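Local coordinates for fatty Acid Kinase (Fak) B3 protein (Streptococcus pneumoniae, PDB 6CNG) that binds linoleic acid and may carry long-chain fatty acids in lipid transport or fatty acid metabolism, at residues A[26-31]-A[111-116]; A[59-64]-A[280-285]; A[119-124]-A[131-136]; A[89-94]-A[101-106]. All blocks are in the same frame, centred on the assembly; numbering follows the deposited sequence. Where two conformers were deposited one is given.

How the interactions relate
The four contacts illustrate how chemistry follows location in one fold. Interactions 1, 2 and 4 are buried, whereas interaction 3 lies partly exposed, farthest from the chain's centre. Interactions 1 and 2 are polar: an aspartate accepts from a serine hydroxyl in 26-31/111-116 and from two backbone N-H groups in 59-64/280-285, and the two meet at Ser29. Interaction 4 is almost wholly apolar, a tyrosine ring on a strand, yet its hydroxyl reaches the serine of interaction 1. Interaction 3 mixes apolar packing with a lysine bonded to backbone, water and, weakly, glycerol. Interactions 1 and 3 share helix 113-127, and all four reach the same sheet.

Interaction 1: residues A[26-31]-A[111-116]; sequences IADSGC and SGSHNS. With EIC (linoleic acid), chain C.
The flat carboxylate of Asp28 is met by donors at both oxygens, each on the anti side and tilted out of the carboxylate plane. Ser113 OG donates to OD2 over 2.6 Å, 23° out of that plane. Gly30 N donates to OD1 over 3.0 Å, which makes an Asx turn where strand 23-28 runs out into a type I turn from Asp28 to Cys31. OD2 takes a further bond from Ile106 N, and Ser113 OG is also bonded to Tyr91 OH, so the short link sits in a buried polar network rather than standing alone. With at least three bonds on the carboxylate, its rotation is well fixed, and the donors probably help to stabilise a negative charge in this buried setting.

Ser113 reaches Asp28 because its OG is trans to the backbone N (chi1 -175°), leading away from its own helix start toward the strand. Its backbone is spoken for as well: Ser113 N donates to Ser111 OG, 3.0 Å away, closing an ST turn just ahead of the helix, with Gly112 as N-cap residue. Ser111 OG in turn donates to O1 of linoleic acid at 2.9 Å. One hydroxyl thus bridges the fatty acid and the helix start, while Ser113, two residues on, ties that start to the sheet. This is the carboxylate end of the fatty-acid pocket of the DegV family, where Ser111 is also expected, from relatives, to bind hexadecanoate.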
# COMPACT_ATOMS: atom_id res chain seq x y z
N ILE A 26 -6.15 -5.30 -10.66
CA ILE A 26 -4.83 -4.77 -10.97
C ILE A 26 -4.43 -3.81 -9.86
O ILE A 26 -5.26 -3.05 -9.37
CB ILE A 26 -4.81 -4.06 -12.34
CG1 ILE A 26 -5.49 -4.91 -13.39
CG2 ILE A 26 -3.38 -3.77 -12.73
CD1 ILE A 26 -5.57 -4.27 -14.74
N ALA A 27 -3.18 -3.87 -9.45
CA ALA A 27 -2.67 -2.94 -8.47
C ALA A 27 -1.24 -2.60 -8.81
O ALA A 27 -0.55 -3.40 -9.43
CB ALA A 27 -2.73 -3.52 -7.04
N ASP A 28 -0.79 -1.42 -8.43
CA ASP A 28 0.63 -1.14 -8.56
C ASP A 28 1.41 -1.70 -7.36
O ASP A 28 0.83 -2.22 -6.40
CB ASP A 28 0.85 0.36 -8.80
CG ASP A 28 0.39 1.23 -7.63
OD1 ASP A 28 0.59 0.81 -6.46
OD2 ASP A 28 -0.13 2.34 -7.89
N SER A 29 2.74 -1.61 -7.40
CA SER A 29 3.57 -2.24 -6.37
C SER A 29 3.62 -1.46 -5.03
O SER A 29 4.42 -1.81 -4.14
CB SER A 29 4.94 -2.58 -6.95
OG SER A 29 5.69 -1.45 -7.24
N GLY A 30 2.74 -0.47 -4.84
CA GLY A 30 2.37 -0.01 -3.52
C GLY A 30 1.49 -0.98 -2.77
O GLY A 30 1.27 -0.79 -1.57
N CYS A 31 0.94 -1.98 -3.46
CA CYS A 31 0.31 -3.16 -2.89
C CYS A 31 1.38 -4.22 -2.64
O CYS A 31 2.24 -4.45 -3.48
CB CYS A 31 -0.73 -3.74 -3.85
SG CYS A 31 -1.52 -5.31 -3.41
N SER A 111 2.25 10.04 -6.06
CA SER A 111 2.77 9.31 -7.20
C SER A 111 1.83 9.51 -8.38
O SER A 111 0.62 9.66 -8.21
CB SER A 111 2.91 7.82 -6.93
OG SER A 111 3.06 7.08 -8.14
N GLY A 112 2.42 9.52 -9.57
CA GLY A 112 1.67 9.61 -10.79
C GLY A 112 1.08 8.31 -11.28
O GLY A 112 0.58 8.22 -12.40
N SER A 113 1.13 7.28 -10.44
CA SER A 113 0.56 6.00 -10.83
C SER A 113 -0.90 6.15 -11.21
O SER A 113 -1.35 5.64 -12.25
CB SER A 113 0.73 5.02 -9.67
OG SER A 113 0.31 3.73 -10.02
N HIS A 114 -1.66 6.84 -10.39
CA HIS A 114 -3.07 7.00 -10.66
C HIS A 114 -3.31 7.79 -11.93
O HIS A 114 -4.23 7.48 -12.68
CB HIS A 114 -3.72 7.67 -9.48
CG HIS A 114 -5.18 7.89 -9.65
ND1 HIS A 114 -5.71 9.13 -9.91
CD2 HIS A 114 -6.21 7.03 -9.62
CE1 HIS A 114 -7.02 9.03 -10.03
NE2 HIS A 114 -7.35 7.76 -9.86
N ASN A 115 -2.51 8.82 -12.18
CA ASN A 115 -2.66 9.61 -13.40
C ASN A 115 -2.46 8.73 -14.63
O ASN A 115 -3.23 8.82 -15.59
CB ASN A 115 -1.68 10.78 -13.38
CG ASN A 115 -1.80 11.69 -14.60
OD1 ASN A 115 -1.10 11.51 -15.59
ND2 ASN A 115 -2.66 12.67 -14.52
N SER A 116 -1.44 7.87 -14.62
CA SER A 116 -1.24 6.95 -15.74
C SER A 116 -2.39 5.97 -15.85
O SER A 116 -2.79 5.61 -16.96
CB SER A 116 0.06 6.17 -15.55
OG SER A 116 1.16 6.97 -15.88
C1 EIC C . 6.73 7.18 -7.56
C2 EIC C . 6.29 6.43 -6.30
C3 EIC C . 6.27 7.29 -5.06
C4 EIC C . 5.56 6.60 -3.92
C5 EIC C . 5.44 7.49 -2.70
C6 EIC C . 4.62 6.83 -1.59
C7 EIC C . 5.37 5.73 -0.83
C8 EIC C . 4.46 5.01 0.14
C9 EIC C . 5.23 3.87 0.75
C10 EIC C . 5.83 4.00 1.92
C11 EIC C . 5.81 5.29 2.72
C12 EIC C . 5.46 4.87 4.15
C13 EIC C . 4.52 5.42 4.88
C14 EIC C . 3.68 6.58 4.39
C15 EIC C . 2.45 6.10 3.61
C16 EIC C . 1.63 7.30 3.17
C17 EIC C . 0.51 6.89 2.26
C18 EIC C . -0.25 8.12 1.81
O1 EIC C . 5.88 7.59 -8.40
O2 EIC C . 7.95 7.39 -7.75

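Interaction 2: residues A[59-64]-A[280-285]; sequences FVDDAS and PTSGLC
Asp61 extends its carboxylate toward Gly283 through a chi1 of -170°, which sets CG anti to the backbone N and carries both oxygens off the end of strand 57-60 and over the first turn of helix 283-289. The backbone helps: Asp61 is the centre of an inverse gamma turn, and its CA lies 5.4 Å from Gly283 CA. Each oxygen then takes one backbone N-H. Gly283 N donates to OD1 over 2.8 Å, on the syn side and tilted out of the carboxylate plane, along a rather bent path. Leu284 N donates to OD2 over 2.7 Å more nearly in line, with an N-H...O angle of 156°, but it comes from above the carboxylate, 62° out of its plane. Gly283, with no side chain, lets OD1 come within 3.2 Å of its CA. Beside it, the CB of Leu284 is 3.4 Å from OD2, while the leucine's outer carbons lead away and lie about 4 Å from the bound linoleic acid.

The third N-H of this turn is served from within: Ser282, the N-cap residue, accepts from Cys285 N at its OG, 3.1 Å away, and the same hydroxyl is bonded to Ser29 O. Asp61 has further partners too, a salt bridge from OD1 to Arg34 and a hydrogen bond between OD2 and Ser29 OG.

An aspartate and a serine, remote in sequence, thus share the open N-H groups of one helix start. A carboxylate there would be favoured by the helix dipole and by the arginine, so Asp61 is probably held as the anion.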
# COMPACT_ATOMS: atom_id res chain seq x y z
N PHE A 59 15.94 -1.14 -10.66
CA PHE A 59 15.30 -2.28 -10.04
C PHE A 59 13.82 -2.18 -10.34
O PHE A 59 13.20 -1.12 -10.13
CB PHE A 59 15.55 -2.27 -8.54
CG PHE A 59 17.00 -2.37 -8.18
CD1 PHE A 59 17.79 -1.24 -8.07
CD2 PHE A 59 17.59 -3.60 -7.92
CE1 PHE A 59 19.11 -1.33 -7.72
CE2 PHE A 59 18.93 -3.70 -7.57
CZ PHE A 59 19.68 -2.58 -7.47
N VAL A 60 13.27 -3.24 -10.88
CA VAL A 60 11.85 -3.29 -11.17
C VAL A 60 11.18 -4.08 -10.06
O VAL A 60 11.63 -5.16 -9.69
CB VAL A 60 11.59 -3.92 -12.54
CG1 VAL A 60 10.11 -3.98 -12.79
CG2 VAL A 60 12.27 -3.10 -13.59
N ASP A 61 10.12 -3.49 -9.50
CA ASP A 61 9.48 -4.02 -8.29
C ASP A 61 8.40 -5.02 -8.67
O ASP A 61 7.21 -4.81 -8.46
CB ASP A 61 8.91 -2.89 -7.45
CG ASP A 61 8.43 -3.35 -6.06
OD1 ASP A 61 8.79 -4.44 -5.59
OD2 ASP A 61 7.69 -2.58 -5.41
N ASP A 62 8.85 -6.12 -9.25
CA ASP A 62 8.04 -7.30 -9.48
C ASP A 62 8.54 -8.41 -8.56
O ASP A 62 9.49 -8.23 -7.79
CB ASP A 62 8.01 -7.65 -10.96
CG ASP A 62 9.31 -8.13 -11.46
OD1 ASP A 62 10.08 -8.67 -10.65
OD2 ASP A 62 9.56 -7.97 -12.67
N ALA A 63 7.90 -9.57 -8.65
CA ALA A 63 8.23 -10.64 -7.71
C ALA A 63 9.61 -11.24 -7.94
O ALA A 63 10.11 -11.95 -7.05
CB ALA A 63 7.17 -11.74 -7.78
N SER A 64 10.23 -10.99 -9.10
CA SER A 64 11.62 -11.34 -9.34
C SER A 64 12.60 -10.55 -8.47
O SER A 64 13.74 -10.99 -8.28
CB SER A 64 11.96 -11.08 -10.82
OG SER A 64 10.88 -11.44 -11.69
N PRO A 280 5.29 -8.97 4.21
CA PRO A 280 6.49 -8.19 3.92
C PRO A 280 6.18 -7.09 2.92
O PRO A 280 5.37 -7.26 2.01
CB PRO A 280 7.46 -9.25 3.38
CG PRO A 280 6.60 -10.24 2.77
CD PRO A 280 5.29 -10.24 3.47
N THR A 281 6.83 -5.96 3.09
CA THR A 281 6.64 -4.86 2.16
C THR A 281 7.17 -5.20 0.77
O THR A 281 8.10 -6.00 0.60
CB THR A 281 7.37 -3.64 2.69
OG1 THR A 281 8.62 -4.03 3.26
CG2 THR A 281 6.57 -2.97 3.75
N SER A 282 6.58 -4.55 -0.23
CA SER A 282 7.09 -4.57 -1.59
C SER A 282 8.41 -3.81 -1.67
O SER A 282 8.88 -3.20 -0.71
CB SER A 282 6.08 -3.92 -2.54
OG SER A 282 5.86 -2.58 -2.24
N GLY A 283 9.02 -3.85 -2.85
CA GLY A 283 10.24 -3.08 -3.06
C GLY A 283 10.01 -1.60 -2.89
O GLY A 283 10.78 -0.91 -2.22
N LEU A 284 8.91 -1.11 -3.44
CA LEU A 284 8.57 0.29 -3.32
C LEU A 284 8.29 0.65 -1.88
O LEU A 284 8.79 1.64 -1.36
CB LEU A 284 7.34 0.54 -4.16
CG LEU A 284 6.90 1.98 -4.30
CD1 LEU A 284 6.11 2.42 -3.10
CD2 LEU A 284 8.11 2.86 -4.54
N CYS A 285 7.45 -0.13 -1.23
CA CYS A 285 7.12 0.19 0.14
C CYS A 285 8.31 0.02 1.05
O CYS A 285 8.47 0.78 1.99
CB CYS A 285 5.93 -0.64 0.59
SG CYS A 285 4.39 -0.16 -0.24

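Interaction 3: residues A[119-124]-A[131-136]; sequences LAKNIY and TKIHVI. With GOL (glycerol), chain F.
Within the beta-alpha-beta unit formed by strand 100-105, helix 113-127 and strand 132-137, this contact is where the helix leans on the second strand. The helix segment and strand 132-136 run antiparallel, at 170°, with axes 9.3 Å apart. Lys121 bridges the gap. Its fully extended chain slides past Ile133 in the opposite sense, CG lying 4.0 Å from Ile133 CG2. It meets Val135 at a slant, Lys121 CD 4.0 Å from Val135 CG2. The alkyl part is therefore packed against apolar branches while the ammonium group reaches the backbone, where NZ donates to Ile133 O over 2.9 Å. The donor meets that oxygen at a C=O...N angle of 155°. A water bridges NZ to Val135 N, and a glycerol, probably from the crystallisation liquor, adds only weak bonds to NZ and to the same carbonyl.

One helical turn on, Tyr124 covers the strand's beginning. A trans first torsion (chi1 -161°) brings its CD2 to 4.0 Å from Ile133 CD1, while Thr131 OG1 sits near the ring plane at its edge, 4.0 Å from CE2.

The Tyr124 ring is further hemmed in by His128, stacked on it, and by Phe95 of helix 88-95, which meets it edge-to-face. Strand 132-137 pairs in parallel with 100-105, and its other side chains, such as His134, turn toward helix 162-174.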
# COMPACT_ATOMS: atom_id res chain seq x y z
N LEU A 119 -5.38 7.54 -17.53
CA LEU A 119 -5.21 7.66 -18.97
C LEU A 119 -5.34 6.31 -19.65
O LEU A 119 -6.01 6.18 -20.66
CB LEU A 119 -3.86 8.30 -19.26
CG LEU A 119 -3.54 8.43 -20.75
CD1 LEU A 119 -4.57 9.22 -21.53
CD2 LEU A 119 -2.21 9.04 -20.90
N ALA A 120 -4.71 5.28 -19.09
CA ALA A 120 -4.82 3.94 -19.64
C ALA A 120 -6.27 3.52 -19.78
O ALA A 120 -6.65 2.91 -20.79
CB ALA A 120 -4.08 2.98 -18.72
N LYS A 121 -7.09 3.81 -18.77
CA LYS A 121 -8.49 3.43 -18.85
C LYS A 121 -9.15 4.07 -20.05
O LYS A 121 -9.84 3.41 -20.82
CB LYS A 121 -9.27 3.83 -17.58
CG LYS A 121 -10.81 3.78 -17.77
CD LYS A 121 -11.61 4.12 -16.53
CE LYS A 121 -13.14 4.09 -16.82
NZ LYS A 121 -14.01 4.37 -15.64
N ASN A 122 -8.98 5.37 -20.18
CA ASN A 122 -9.61 6.09 -21.28
C ASN A 122 -9.08 5.64 -22.63
O ASN A 122 -9.83 5.62 -23.60
CB ASN A 122 -9.42 7.59 -21.07
CG ASN A 122 -10.22 8.10 -19.89
OD1 ASN A 122 -11.29 7.59 -19.57
ND2 ASN A 122 -9.71 9.13 -19.24
N ILE A 123 -7.81 5.25 -22.71
CA ILE A 123 -7.22 4.80 -23.96
C ILE A 123 -7.74 3.42 -24.31
O ILE A 123 -8.09 3.15 -25.46
CB ILE A 123 -5.69 4.79 -23.86
CG1 ILE A 123 -5.11 6.21 -23.77
CG2 ILE A 123 -5.09 4.06 -25.06
CD1 ILE A 123 -5.30 7.05 -25.02
N TYR A 124 -7.80 2.53 -23.33
CA TYR A 124 -8.24 1.18 -23.64
C TYR A 124 -9.67 1.16 -24.14
O TYR A 124 -9.98 0.46 -25.11
CB TYR A 124 -8.11 0.31 -22.39
CG TYR A 124 -8.09 -1.19 -22.65
CD1 TYR A 124 -6.94 -1.83 -23.07
CD2 TYR A 124 -9.20 -1.95 -22.42
CE1 TYR A 124 -6.92 -3.20 -23.26
CE2 TYR A 124 -9.19 -3.29 -22.61
CZ TYR A 124 -8.06 -3.92 -23.01
OH TYR A 124 -8.08 -5.27 -23.21
N THR A 131 -15.77 -3.36 -22.47
CA THR A 131 -14.97 -3.57 -21.26
C THR A 131 -15.39 -2.56 -20.21
O THR A 131 -15.72 -1.41 -20.53
CB THR A 131 -13.47 -3.41 -21.58
OG1 THR A 131 -13.08 -4.33 -22.60
CG2 THR A 131 -12.61 -3.64 -20.33
N LYS A 132 -15.38 -2.99 -18.95
CA LYS A 132 -15.67 -2.12 -17.83
C LYS A 132 -14.44 -2.01 -16.94
O LYS A 132 -13.81 -3.03 -16.61
CB LYS A 132 -16.85 -2.64 -17.00
CG LYS A 132 -18.15 -2.67 -17.78
CD LYS A 132 -19.23 -3.37 -16.96
CE LYS A 132 -20.62 -3.15 -17.53
NZ LYS A 132 -21.61 -3.95 -16.80
N ILE A 133 -14.11 -0.78 -16.54
CA ILE A 133 -12.89 -0.51 -15.79
C ILE A 133 -13.21 0.54 -14.73
O ILE A 133 -13.81 1.57 -15.02
CB ILE A 133 -11.74 -0.02 -16.70
CG1 ILE A 133 -11.40 -1.04 -17.80
CG2 ILE A 133 -10.52 0.23 -15.89
CD1 ILE A 133 -10.68 -0.45 -18.98
N HIS A 134 -12.81 0.26 -13.49
CA HIS A 134 -12.96 1.19 -12.39
C HIS A 134 -11.60 1.40 -11.74
O HIS A 134 -11.01 0.46 -11.19
CB HIS A 134 -13.95 0.64 -11.36
CG HIS A 134 -14.18 1.56 -10.20
ND1 HIS A 134 -14.91 2.72 -10.30
CD2 HIS A 134 -13.80 1.45 -8.90
CE1 HIS A 134 -14.96 3.30 -9.12
NE2 HIS A 134 -14.30 2.55 -8.25
N VAL A 135 -11.14 2.64 -11.77
CA VAL A 135 -9.85 3.03 -11.20
C VAL A 135 -10.09 3.61 -9.81
O VAL A 135 -10.88 4.54 -9.64
CB VAL A 135 -9.14 4.07 -12.08
CG1 VAL A 135 -7.77 4.35 -11.53
CG2 VAL A 135 -9.06 3.63 -13.52
N ILE A 136 -9.38 3.06 -8.85
CA ILE A 136 -9.49 3.45 -7.46
C ILE A 136 -8.17 4.07 -7.10
O ILE A 136 -7.14 3.40 -7.13
CB ILE A 136 -9.79 2.22 -6.59
CG1 ILE A 136 -11.11 1.60 -7.05
CG2 ILE A 136 -9.80 2.62 -5.17
CD1 ILE A 136 -11.39 0.23 -6.49
C1 GOL F . -16.83 2.13 -17.65
O1 GOL F . -16.79 3.51 -17.35
C2 GOL F . -17.34 1.41 -16.37
O2 GOL F . -17.06 2.16 -15.22
C3 GOL F . -18.86 1.19 -16.60
O3 GOL F . -19.43 0.86 -15.37
O HOH W 1 -12.61 4.83 -12.90

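Interaction 4: residues A[89-94]-A[101-106]; sequences DDYLRA and IFLVTI
Tyr91 leaves helix 88-95 toward Leu103 with its CB against Ala120 of helix 113-127, and its chi1 of -78° places CG anti to the carbonyl carbon, which swings the ring out over the strand. The ring meets the leucine through its CD1 and CE1 atoms. CD1 comes to 3.9 Å from Leu103 CD1, and that methyl lies over one ring face. CE1, one atom further out, sits 4.1 Å from both Leu103 CD1 and Leu103 CD2, so both methyls of the leucine lie on the same side of the ring, near CE1, while the two side chains cross at about a right angle. Leu103 can present both methyls because its own chi1, -168°, holds CG trans to the backbone N.

Strand 100-105 lies in the sheet between two parallel neighbours, 23-28 and 132-137, and its residues alternate: Ile101, Leu103 and Thr105 point to the side of helix 88-95, whereas Phe102 and Val104 pack against helix 143-157. Helices thus cover both faces of the sheet, as in a three-layer alpha/beta sandwich.

At the tip, Tyr91 OH passes 4.0 Å from the methyl CG2 of Thr105, an apolar neighbour, while its polar demand is met by Ser113 OG. Thr105 keeps its own hydroxyl turned elsewhere: OG1 donates to Ile106 O over 2.9 Å, with the donor 33° off the carbonyl plane. Ile106 in turn carries its side chain away from Tyr91 toward Ser111 and Leu284, beside the fatty-acid pocket.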
# COMPACT_ATOMS: atom_id res chain seq x y z
N ASP A 89 1.23 2.63 -20.72
CA ASP A 89 1.36 1.41 -21.51
C ASP A 89 1.49 0.19 -20.61
O ASP A 89 0.97 -0.88 -20.94
CB ASP A 89 2.59 1.54 -22.38
CG ASP A 89 2.77 0.37 -23.25
OD1 ASP A 89 1.89 0.16 -24.10
OD2 ASP A 89 3.78 -0.35 -23.07
N ASP A 90 2.18 0.32 -19.49
CA ASP A 90 2.26 -0.78 -18.54
C ASP A 90 0.86 -1.18 -18.06
O ASP A 90 0.58 -2.36 -17.87
CB ASP A 90 3.11 -0.36 -17.35
CG ASP A 90 4.55 -0.07 -17.73
OD1 ASP A 90 4.90 -0.28 -18.90
OD2 ASP A 90 5.33 0.37 -16.86
N TYR A 91 -0.02 -0.19 -17.87
CA TYR A 91 -1.38 -0.49 -17.47
C TYR A 91 -2.15 -1.12 -18.63
O TYR A 91 -2.88 -2.10 -18.43
CB TYR A 91 -2.04 0.81 -16.97
CG TYR A 91 -1.63 1.19 -15.55
CD1 TYR A 91 -1.73 0.27 -14.54
CD2 TYR A 91 -1.15 2.44 -15.23
CE1 TYR A 91 -1.37 0.58 -13.27
CE2 TYR A 91 -0.79 2.76 -13.95
CZ TYR A 91 -0.90 1.82 -12.98
OH TYR A 91 -0.55 2.06 -11.68
N LEU A 92 -1.96 -0.62 -19.84
CA LEU A 92 -2.67 -1.19 -20.99
C LEU A 92 -2.37 -2.67 -21.17
O LEU A 92 -3.28 -3.45 -21.47
CB LEU A 92 -2.27 -0.46 -22.28
CG LEU A 92 -2.70 0.97 -22.48
CD1 LEU A 92 -2.07 1.46 -23.77
CD2 LEU A 92 -4.19 1.08 -22.53
N ARG A 93 -1.11 -3.06 -21.04
CA ARG A 93 -0.75 -4.47 -21.12
C ARG A 93 -1.53 -5.29 -20.11
O ARG A 93 -1.96 -6.41 -20.41
CB ARG A 93 0.73 -4.64 -20.78
CG ARG A 93 1.71 -4.23 -21.83
CD ARG A 93 3.03 -5.02 -21.66
NE ARG A 93 3.31 -5.44 -20.27
CZ ARG A 93 3.12 -6.67 -19.79
NH1 ARG A 93 2.64 -7.65 -20.55
NH2 ARG A 93 3.42 -6.93 -18.52
N ALA A 94 -1.64 -4.79 -18.90
CA ALA A 94 -2.26 -5.53 -17.82
C ALA A 94 -3.75 -5.73 -18.03
O ALA A 94 -4.33 -6.66 -17.47
CB ALA A 94 -2.00 -4.80 -16.51
N ILE A 101 -12.64 -4.94 -14.98
CA ILE A 101 -11.32 -4.58 -14.46
C ILE A 101 -11.43 -3.53 -13.37
O ILE A 101 -12.02 -2.47 -13.57
CB ILE A 101 -10.39 -4.06 -15.57
CG1 ILE A 101 -10.17 -5.12 -16.64
CG2 ILE A 101 -9.07 -3.65 -15.00
CD1 ILE A 101 -9.62 -4.59 -17.92
N PHE A 102 -10.80 -3.81 -12.23
CA PHE A 102 -10.58 -2.85 -11.16
C PHE A 102 -9.09 -2.61 -11.02
O PHE A 102 -8.29 -3.54 -11.08
CB PHE A 102 -11.13 -3.35 -9.82
CG PHE A 102 -12.58 -3.51 -9.86
CD1 PHE A 102 -13.16 -4.62 -10.41
CD2 PHE A 102 -13.39 -2.49 -9.42
CE1 PHE A 102 -14.53 -4.73 -10.49
CE2 PHE A 102 -14.75 -2.60 -9.49
CZ PHE A 102 -15.31 -3.72 -10.02
N LEU A 103 -8.75 -1.36 -10.79
CA LEU A 103 -7.37 -0.95 -10.74
C LEU A 103 -7.23 -0.08 -9.51
O LEU A 103 -7.83 0.99 -9.43
CB LEU A 103 -7.01 -0.20 -12.03
CG LEU A 103 -5.56 0.09 -12.33
CD1 LEU A 103 -5.47 0.85 -13.62
CD2 LEU A 103 -4.86 0.85 -11.21
N VAL A 104 -6.44 -0.53 -8.55
CA VAL A 104 -6.16 0.22 -7.34
C VAL A 104 -4.74 0.71 -7.45
O VAL A 104 -3.81 -0.09 -7.60
CB VAL A 104 -6.33 -0.66 -6.10
CG1 VAL A 104 -6.22 0.17 -4.83
CG2 VAL A 104 -7.63 -1.38 -6.16
N THR A 105 -4.56 2.01 -7.33
CA THR A 105 -3.25 2.61 -7.27
C THR A 105 -2.92 3.12 -5.88
O THR A 105 -3.78 3.40 -5.05
CB THR A 105 -3.12 3.77 -8.25
OG1 THR A 105 -3.83 4.91 -7.75
CG2 THR A 105 -3.64 3.39 -9.59
N ILE A 106 -1.63 3.22 -5.64
CA ILE A 106 -1.13 3.98 -4.53
C ILE A 106 -1.60 5.43 -4.67
O ILE A 106 -1.99 5.90 -5.76
CB ILE A 106 0.40 3.83 -4.62
CG1 ILE A 106 1.06 3.98 -3.25
CG2 ILE A 106 0.96 4.78 -5.72
CD1 ILE A 106 2.58 3.72 -3.23